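Local structure of putative major capsid protein (Cafeteriavirus-dependent mavirus, 6G44) at residues 17-20 with 21-24; 210-213 with 214-217. The protein probably forms the outer shell of the virophage particle, as a double jelly-roll major capsid protein assembled into trimers. One frame throughout, in Å; residues are numbered along the deposited sequence.

Contact 1 (17-20 with 21-24); sequences APYA and YNWP
A short 3-10 turn in the N-terminal arm brings Pro18 against Tyr21 and Tyr19 against Asn22, two interlocked i to i+3 pairs. Both are closed by the backbone: Tyr21 N donates to Pro18 O at 3.0 Å, and Asn22 N to Tyr19 O at 2.8 Å. In the second bond Asn22 N sits above the Tyr19 carbonyl plane, 59° out of it. Side chains follow the same spacing. The Pro18 ring runs alongside Tyr21, its CD 3.7 Å from Tyr21 CD2, while Ala17 CB stands near the plane of the Tyr21 ring at its edge. In the other pair Tyr19 and Asn22 lie side by side. Each has CG anti to its own backbone N, which sends both side chains the same way. Asn22 CB sits over the rim of one Tyr19 face, and Asn22 ND2 comes 3.4 Å from Tyr19 CE1. Ring and amide planes are 58° apart. The polar ends are held by a second subunit: Tyr19 OH by Lys513 O, Asn22 ND2 by Leu514 O and Tyr21 OH by Trp273 NE1. Leu507 of the third subunit packs on both tyrosines. Asn22 then centres an inverse gamma turn with a weak Trp23 N to Tyr21 O bond, ending a 3-10 turn buried between subunits in the N-terminal arm of a capsid trimer.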
loop_
_atom_site.group_PDB
_atom_site.type_symbol
_atom_site.label_atom_id
_atom_site.label_comp_id
_atom_site.label_asym_id
_atom_site.label_seq_id
_atom_site.Cartn_x
_atom_site.Cartn_y
_atom_site.Cartn_z
ATOM N N ALA C 17 5.847 -17.769 -19.321
ATOM C CA ALA C 17 5.110 -17.049 -20.371
ATOM C C ALA C 17 3.967 -16.311 -19.719
ATOM O O ALA C 17 3.442 -16.753 -18.705
ATOM C CB ALA C 17 4.578 -18.037 -21.391
ATOM N N PRO C 18 3.548 -15.183 -20.315
ATOM C CA PRO C 18 2.493 -14.401 -19.682
ATOM C C PRO C 18 1.168 -15.149 -19.730
ATOM O O PRO C 18 0.920 -15.929 -20.651
ATOM C CB PRO C 18 2.429 -13.111 -20.518
ATOM C CG PRO C 18 3.214 -13.361 -21.741
ATOM C CD PRO C 18 4.135 -14.521 -21.492
ATOM N N TYR C 19 0.352 -14.916 -18.705
ATOM C CA TYR C 19 -0.957 -15.541 -18.605
ATOM C C TYR C 19 -1.883 -15.137 -19.757
ATOM O O TYR C 19 -2.816 -15.876 -20.061
ATOM C CB TYR C 19 -1.559 -15.234 -17.240
ATOM C CG TYR C 19 -2.769 -16.036 -16.845
ATOM C CD1 TYR C 19 -2.674 -17.378 -16.503
ATOM C CD2 TYR C 19 -4.017 -15.432 -16.785
ATOM C CE1 TYR C 19 -3.797 -18.093 -16.121
ATOM C CE2 TYR C 19 -5.131 -16.133 -16.396
ATOM C CZ TYR C 19 -5.014 -17.459 -16.067
ATOM O OH TYR C 19 -6.106 -18.180 -15.681
ATOM N N ALA C 20 -1.573 -14.025 -20.415
ATOM C CA ALA C 20 -2.264 -13.606 -21.647
ATOM C C ALA C 20 -2.236 -14.668 -22.729
ATOM O O ALA C 20 -3.130 -14.698 -23.558
ATOM C CB ALA C 20 -1.667 -12.324 -22.183
ATOM N N TYR C 21 -1.213 -15.523 -22.739
ATOM C CA TYR C 21 -1.135 -16.605 -23.703
ATOM C C TYR C 21 -1.911 -17.842 -23.295
ATOM O O TYR C 21 -1.966 -18.806 -24.057
ATOM C CB TYR C 21 0.323 -16.975 -24.001
ATOM C CG TYR C 21 1.123 -15.970 -24.813
ATOM C CD1 TYR C 21 0.559 -15.242 -25.866
ATOM C CD2 TYR C 21 2.471 -15.760 -24.549
ATOM C CE1 TYR C 21 1.315 -14.370 -26.611
ATOM C CE2 TYR C 21 3.242 -14.884 -25.312
ATOM C CZ TYR C 21 2.645 -14.178 -26.339
ATOM O OH TYR C 21 3.395 -13.304 -27.079
ATOM N N ASN C 22 -2.507 -17.830 -22.094
ATOM C CA ASN C 22 -3.490 -18.844 -21.701
ATOM C C ASN C 22 -4.811 -18.374 -22.288
ATOM O O ASN C 22 -5.689 -17.819 -21.611
ATOM C CB ASN C 22 -3.587 -18.999 -20.177
ATOM C CG ASN C 22 -4.657 -20.001 -19.759
ATOM O OD1 ASN C 22 -4.859 -21.017 -20.412
ATOM N ND2 ASN C 22 -5.366 -19.699 -18.677
ATOM N N TRP C 23 -4.949 -18.582 -23.601
ATOM C CA TRP C 23 -6.045 -17.983 -24.322
ATOM C C TRP C 23 -7.356 -18.436 -23.718
ATOM O O TRP C 23 -7.526 -19.645 -23.510
ATOM C CB TRP C 23 -6.032 -18.418 -25.798
ATOM C CG TRP C 23 -4.760 -18.137 -26.532
ATOM C CD1 TRP C 23 -3.767 -19.034 -26.798
ATOM C CD2 TRP C 23 -4.340 -16.893 -27.117
ATOM N NE1 TRP C 23 -2.751 -18.433 -27.486
ATOM C CE2 TRP C 23 -3.070 -17.121 -27.702
ATOM C CE3 TRP C 23 -4.898 -15.615 -27.193
ATOM C CZ2 TRP C 23 -2.366 -16.126 -28.356
ATOM C CZ3 TRP C 23 -4.205 -14.625 -27.862
ATOM C CH2 TRP C 23 -2.948 -14.883 -28.435
ATOM N N PRO C 24 -8.283 -17.515 -23.448
ATOM C CA PRO C 24 -9.583 -17.970 -23.005
ATOM C C PRO C 24 -10.374 -18.591 -24.152
ATOM O O PRO C 24 -10.497 -18.000 -25.237
ATOM C CB PRO C 24 -10.262 -16.699 -22.473
ATOM C CG PRO C 24 -9.183 -15.684 -22.322
ATOM C CD PRO C 24 -8.202 -16.040 -23.412
#

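Contact 2 (210-213 with 214-217); sequences PTQY and KNIK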
loop_
_atom_site.group_PDB
_atom_site.type_symbol
_atom_site.label_atom_id
_atom_site.label_comp_id
_atom_site.label_asym_id
_atom_site.label_seq_id
_atom_site.Cartn_x
_atom_site.Cartn_y
_atom_site.Cartn_z
ATOM N N PRO C 210 -17.682 -14.797 20.428
ATOM C CA PRO C 210 -17.051 -15.481 19.292
ATOM C C PRO C 210 -17.087 -14.693 17.974
ATOM O O PRO C 210 -17.033 -15.314 16.895
ATOM C CB PRO C 210 -17.922 -16.726 19.166
ATOM C CG PRO C 210 -19.293 -16.168 19.438
ATOM C CD PRO C 210 -19.124 -15.115 20.493
ATOM N N THR C 211 -17.135 -13.365 18.022
ATOM C CA THR C 211 -17.276 -12.598 16.779
ATOM C C THR C 211 -16.083 -12.826 15.876
ATOM O O THR C 211 -14.962 -13.081 16.303
ATOM C CB THR C 211 -17.471 -11.081 16.974
ATOM O OG1 THR C 211 -16.260 -10.487 17.444
ATOM C CG2 THR C 211 -18.654 -10.756 17.897
ATOM N N GLN C 212 -16.357 -12.711 14.593
ATOM C CA GLN C 212 -15.376 -13.008 13.535
ATOM C C GLN C 212 -14.663 -11.732 13.075
ATOM O O GLN C 212 -14.610 -11.398 11.879
ATOM C CB GLN C 212 -16.075 -13.754 12.427
ATOM C CG GLN C 212 -16.665 -15.079 12.894
ATOM C CD GLN C 212 -15.597 -16.049 13.305
ATOM O OE1 GLN C 212 -14.897 -16.591 12.428
ATOM N NE2 GLN C 212 -15.436 -16.288 14.618
ATOM N N TYR C 213 -14.073 -11.037 14.046
ATOM C CA TYR C 213 -13.468 -9.709 13.841
ATOM C C TYR C 213 -12.174 -9.766 13.041
ATOM O O TYR C 213 -11.634 -8.709 12.659
ATOM C CB TYR C 213 -13.241 -8.978 15.195
ATOM C CG TYR C 213 -12.335 -9.730 16.125
ATOM C CD1 TYR C 213 -10.952 -9.582 16.044
ATOM C CD2 TYR C 213 -12.843 -10.590 17.099
ATOM C CE1 TYR C 213 -10.109 -10.308 16.860
ATOM C CE2 TYR C 213 -12.008 -11.306 17.933
ATOM C CZ TYR C 213 -10.633 -11.165 17.799
ATOM O OH TYR C 213 -9.765 -11.865 18.606
ATOM N N LYS C 214 -11.637 -10.958 12.808
ATOM C CA LYS C 214 -10.446 -11.095 11.972
ATOM C C LYS C 214 -10.804 -11.268 10.498
ATOM O O LYS C 214 -9.901 -11.255 9.656
ATOM C CB LYS C 214 -9.583 -12.265 12.459
ATOM C CG LYS C 214 -9.052 -12.103 13.886
ATOM C CD LYS C 214 -8.594 -13.415 14.521
ATOM C CE LYS C 214 -7.505 -14.149 13.748
ATOM N NZ LYS C 214 -6.160 -13.539 13.898
ATOM N N ASN C 215 -12.091 -11.447 10.173
ATOM C CA ASN C 215 -12.572 -11.732 8.830
ATOM C C ASN C 215 -13.783 -10.832 8.530
ATOM O O ASN C 215 -14.849 -11.352 8.253
ATOM C CB ASN C 215 -12.977 -13.224 8.731
ATOM C CG ASN C 215 -11.824 -14.184 9.016
ATOM O OD1 ASN C 215 -11.591 -14.587 10.159
ATOM N ND2 ASN C 215 -11.116 -14.575 7.970
ATOM N N ILE C 216 -13.637 -9.516 8.601
ATOM C CA ILE C 216 -14.759 -8.618 8.439
ATOM C C ILE C 216 -15.373 -8.618 7.034
ATOM O O ILE C 216 -16.585 -8.486 6.899
ATOM C CB ILE C 216 -14.374 -7.216 8.926
ATOM C CG1 ILE C 216 -14.170 -7.286 10.460
ATOM C CG2 ILE C 216 -15.430 -6.181 8.540
ATOM C CD1 ILE C 216 -13.309 -6.197 11.014
ATOM N N LYS C 217 -14.568 -8.839 5.993
ATOM C CA LYS C 217 -15.144 -8.822 4.632
ATOM C C LYS C 217 -16.091 -9.995 4.407
ATOM O O LYS C 217 -17.196 -9.813 3.843
ATOM C CB LYS C 217 -14.069 -8.799 3.527
ATOM C CG LYS C 217 -14.679 -8.856 2.120
ATOM C CD LYS C 217 -13.726 -8.517 0.983
ATOM C CE LYS C 217 -14.355 -8.863 -0.368
ATOM N NZ LYS C 217 -15.618 -8.106 -0.650
#
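Gln212 and Asn215 are the ends of a type I beta turn in the loop between strands 195-205 and 222-235. Its backbone bond runs from Asn215 N to Gln212 O at 3.0 Å with an N-H...O angle of 160°. Just ahead, Gln212 centres an inverse gamma turn, whose Tyr213 N to Thr211 O bond is weak. A side-chain bond braces the approach to the turn: Gln212 folds back so that NE2 reaches Pro210 O at 2.9 Å, with that oxygen almost in the amide plane. The same NE2 also donates to Asn289 O in strand 286-305, so two carbonyls hold this buried amide. The Lys214 chain bends at its last two torsions, and NZ bonds a glycerol probably left from crystallisation.

The remaining contacts between side chains of the loop are van der Waals. Tyr213 CG lies between its backbone N and carbonyl carbon (chi1 60°), which lays the ring beside Lys214; Lys214 CG is 3.6 Å from Tyr213 CE1. Outside the loop, the ring meets His130 edge-to-face. Ile216 packs on Leu141 and Leu142 of helix 136-142, and its CD1 comes back toward the turn, 3.4 Å from Tyr213 O.

From the N terminus the chain leaves strand 12-16 and makes contact 1 in the arm before strand 29-34, its centre about 42 Å from the centre of the chain. It then builds strands 58-66, 74-84 and 195-205 of the first large antiparallel sheet before reaching contact 2, whose centre is about 13 Å from that of the chain. Each contact closes a tight local turn, and the two stand in series, neither nested nor crossed, with nearest atoms about 20 Å apart. They serve different levels of structure: 17-24 links this chain to both other subunits, whereas 210-217 joins the loop before strand 222-235 to helix 136-142 and strand 286-305.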